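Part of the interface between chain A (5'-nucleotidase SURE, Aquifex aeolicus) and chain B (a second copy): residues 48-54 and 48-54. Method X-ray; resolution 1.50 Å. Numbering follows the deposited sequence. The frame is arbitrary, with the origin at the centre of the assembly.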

# COMPACT_ATOMS: atom_id res chain seq x y z
N PHE A 48 11.39 -3.18 11.99
CA PHE A 48 11.70 -3.19 13.41
C PHE A 48 10.45 -3.04 14.26
O PHE A 48 10.49 -3.33 15.45
CB PHE A 48 12.67 -2.04 13.75
CG PHE A 48 14.09 -2.39 13.47
CD1 PHE A 48 14.76 -1.84 12.39
CD2 PHE A 48 14.73 -3.32 14.25
CE1 PHE A 48 16.09 -2.21 12.11
CE2 PHE A 48 16.04 -3.71 13.98
CZ PHE A 48 16.72 -3.16 12.91
N THR A 49 9.41 -2.51 13.65
CA THR A 49 8.23 -2.00 14.37
C THR A 49 7.04 -2.95 14.30
O THR A 49 6.00 -2.65 14.83
CB THR A 49 7.75 -0.61 13.83
OG1 THR A 49 7.07 -0.73 12.56
CG2 THR A 49 8.93 0.38 13.73
N GLU A 50 7.17 -4.07 13.59
CA GLU A 50 6.09 -5.05 13.54
C GLU A 50 6.76 -6.41 13.45
O GLU A 50 7.88 -6.52 12.92
CB GLU A 50 5.18 -4.92 12.29
CG GLU A 50 4.33 -3.62 12.18
CD GLU A 50 3.11 -3.53 13.10
OE1 GLU A 50 2.75 -4.52 13.81
OE2 GLU A 50 2.51 -2.42 13.10
N PRO A 51 6.07 -7.43 13.93
CA PRO A 51 6.56 -8.80 13.81
C PRO A 51 6.30 -9.37 12.43
O PRO A 51 5.54 -8.80 11.65
CB PRO A 51 5.73 -9.53 14.85
CG PRO A 51 4.47 -8.85 14.86
CD PRO A 51 4.78 -7.38 14.62
N LEU A 52 6.94 -10.50 12.17
CA LEU A 52 6.97 -11.11 10.86
C LEU A 52 6.67 -12.60 10.96
O LEU A 52 7.33 -13.30 11.73
CB LEU A 52 8.36 -10.92 10.24
CG LEU A 52 8.73 -9.47 9.90
CD1 LEU A 52 10.25 -9.36 9.69
CD2 LEU A 52 7.93 -8.99 8.71
N LYS A 53 5.68 -13.06 10.22
CA LYS A 53 5.42 -14.48 10.13
C LYS A 53 6.42 -15.09 9.16
O LYS A 53 6.67 -14.54 8.09
CB LYS A 53 4.02 -14.75 9.64
CG LYS A 53 2.90 -14.23 10.54
CD LYS A 53 1.55 -14.83 10.10
CE LYS A 53 1.06 -14.29 8.78
NZ LYS A 53 -0.29 -14.84 8.49
N MET A 54 6.96 -16.25 9.52
CA MET A 54 7.83 -16.97 8.58
C MET A 54 7.36 -18.40 8.55
O MET A 54 7.20 -19.01 9.62
CB MET A 54 9.33 -16.84 8.96
CG MET A 54 10.31 -17.55 7.97
SD MET A 54 12.04 -17.14 8.28
CE MET A 54 12.24 -17.36 10.03
N PHE B 48 -7.27 -10.92 10.56
CA PHE B 48 -7.20 -12.22 11.22
C PHE B 48 -5.81 -12.83 11.10
O PHE B 48 -5.50 -13.75 11.85
CB PHE B 48 -8.22 -13.19 10.59
CG PHE B 48 -9.59 -13.02 11.15
CD1 PHE B 48 -10.60 -12.42 10.41
CD2 PHE B 48 -9.86 -13.38 12.45
CE1 PHE B 48 -11.87 -12.22 10.96
CE2 PHE B 48 -11.10 -13.18 13.01
CZ PHE B 48 -12.12 -12.60 12.28
N THR B 49 -5.06 -12.36 10.12
CA THR B 49 -3.84 -13.04 9.66
C THR B 49 -2.57 -12.36 10.16
O THR B 49 -1.49 -12.79 9.85
CB THR B 49 -3.74 -13.12 8.10
OG1 THR B 49 -3.40 -11.83 7.52
CG2 THR B 49 -5.05 -13.66 7.50
N GLU B 50 -2.69 -11.25 10.90
CA GLU B 50 -1.52 -10.59 11.47
C GLU B 50 -1.97 -10.01 12.79
O GLU B 50 -3.15 -9.67 12.96
CB GLU B 50 -0.99 -9.41 10.61
CG GLU B 50 -0.43 -9.76 9.20
CD GLU B 50 0.96 -10.41 9.19
OE1 GLU B 50 1.65 -10.53 10.25
OE2 GLU B 50 1.36 -10.81 8.05
N PRO B 51 -1.02 -9.86 13.71
CA PRO B 51 -1.30 -9.22 14.99
C PRO B 51 -1.31 -7.71 14.86
O PRO B 51 -0.88 -7.16 13.85
CB PRO B 51 -0.13 -9.67 15.83
CG PRO B 51 0.97 -9.78 14.91
CD PRO B 51 0.38 -10.28 13.60
N LEU B 52 -1.81 -7.07 15.92
CA LEU B 52 -2.08 -5.65 15.93
C LEU B 52 -1.52 -5.02 17.20
O LEU B 52 -1.84 -5.48 18.29
CB LEU B 52 -3.58 -5.42 15.86
CG LEU B 52 -4.26 -5.83 14.55
CD1 LEU B 52 -5.78 -5.94 14.76
CD2 LEU B 52 -3.88 -4.87 13.45
N LYS B 53 -0.69 -4.00 17.05
CA LYS B 53 -0.24 -3.25 18.20
C LYS B 53 -1.35 -2.28 18.60
O LYS B 53 -1.95 -1.63 17.75
CB LYS B 53 1.01 -2.46 17.87
CG LYS B 53 2.23 -3.31 17.50
CD LYS B 53 3.50 -2.44 17.49
CE LYS B 53 3.54 -1.45 16.37
NZ LYS B 53 4.84 -0.73 16.38
N MET B 54 -1.58 -2.16 19.90
CA MET B 54 -2.54 -1.15 20.38
C MET B 54 -1.86 -0.40 21.50
O MET B 54 -1.34 -1.04 22.43
CB MET B 54 -3.89 -1.78 20.80
CG MET B 54 -4.97 -0.75 21.28
SD MET B 54 -6.60 -1.48 21.48
CE MET B 54 -6.31 -2.95 22.43
O HOH W 1 -0.09 -3.22 14.41
O HOH W 2 1.45 -6.59 12.56
O HOH W 3 2.89 -8.29 11.23
O HOH W 4 4.30 -11.19 8.62

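This is a small, symmetric and largely polar contact, in which two copies of one loop-to-strand segment run nearly antiparallel across a two-fold axis and are joined by a reciprocal pair of lysine-to-carbonyl hydrogen bonds, a central proline pair and four bridging waters.

The evidence for the arrangement lies in the backbone. The vectors from CA 49 to CA 53 in the two chains are 158° apart, and the register centres on Pro A51 and Pro B51, whose CA atoms are 8.0 Å apart. On each side of this pair, Glu A50 lies opposite Lys B53 and Glu B50 opposite Lys A53, with CA atoms 8.1 Å apart in both pairs. At such spacing the main chains do not pair directly; side chains and water fill the gap. Because the axis is exact, each interaction described for one half recurs in the other.

The direct polar link is made by lysine. Lys B53 NZ donates a hydrogen bond to Thr A49 O at 2.7 Å, and Lys A53 NZ does the same to Thr B49 O at 2.7 Å. The CA-to-CB bond of each lysine points toward the partner, and the m, t, m, t rotamer carries the ammonium group past the opposing glutamate to the loop carbonyl. This length of reach suits lysine to its place, and each lysine has more of its area covered by the partner stretch than any other residue here, 68 to 69 Å² per copy of 358 Å² in total for both sides. Threonine contributes its main-chain oxygen to the bond; its CA-to-CB bond points sideways, with Thr A49 CB 3.9 Å from Lys B53 NZ.

The CA-to-CB bond of Glu A50 also points sideways, but its m, m rotamer brings the carboxylate nearer the partner. Glu A50 OE2 approaches Lys B53 CE at 3.6 Å, whereas its distance to Lys B53 NZ is 4.4 Å. The opposite charges are therefore close enough to be electrostatically favourable but too far apart for a salt bridge.

The carboxylate instead works through water. Water 1 lies 3.0 Å from Glu A50 OE2 and accepts from Lys B53 N at 2.8 Å, so it joins a carboxylate oxygen to a backbone donor. Water 2 lies 2.7 Å from Glu A50 OE1 and 2.7 Å from Pro B51 O, spanning a gap of 4.5 Å between OE1 and that carbonyl oxygen. Waters 4 and 3 are their respective symmetry counterparts. The glutamate's forked end thus sets OE2 nearest one bridging water and OE1 nearest the other.

At the centre, Pro A51 CG meets Pro B51 CG at 3.6 Å, a van der Waals contact between apolar rings. Both CA-to-CB bonds point toward the other stretch, and both rings have C-gamma endo pucker. Proline suits this buried position by offering a compact apolar ring. The CA-to-CB bonds of the adjoining Leu A52 and Leu B52 point away, and the partner stretch covers none of either residue.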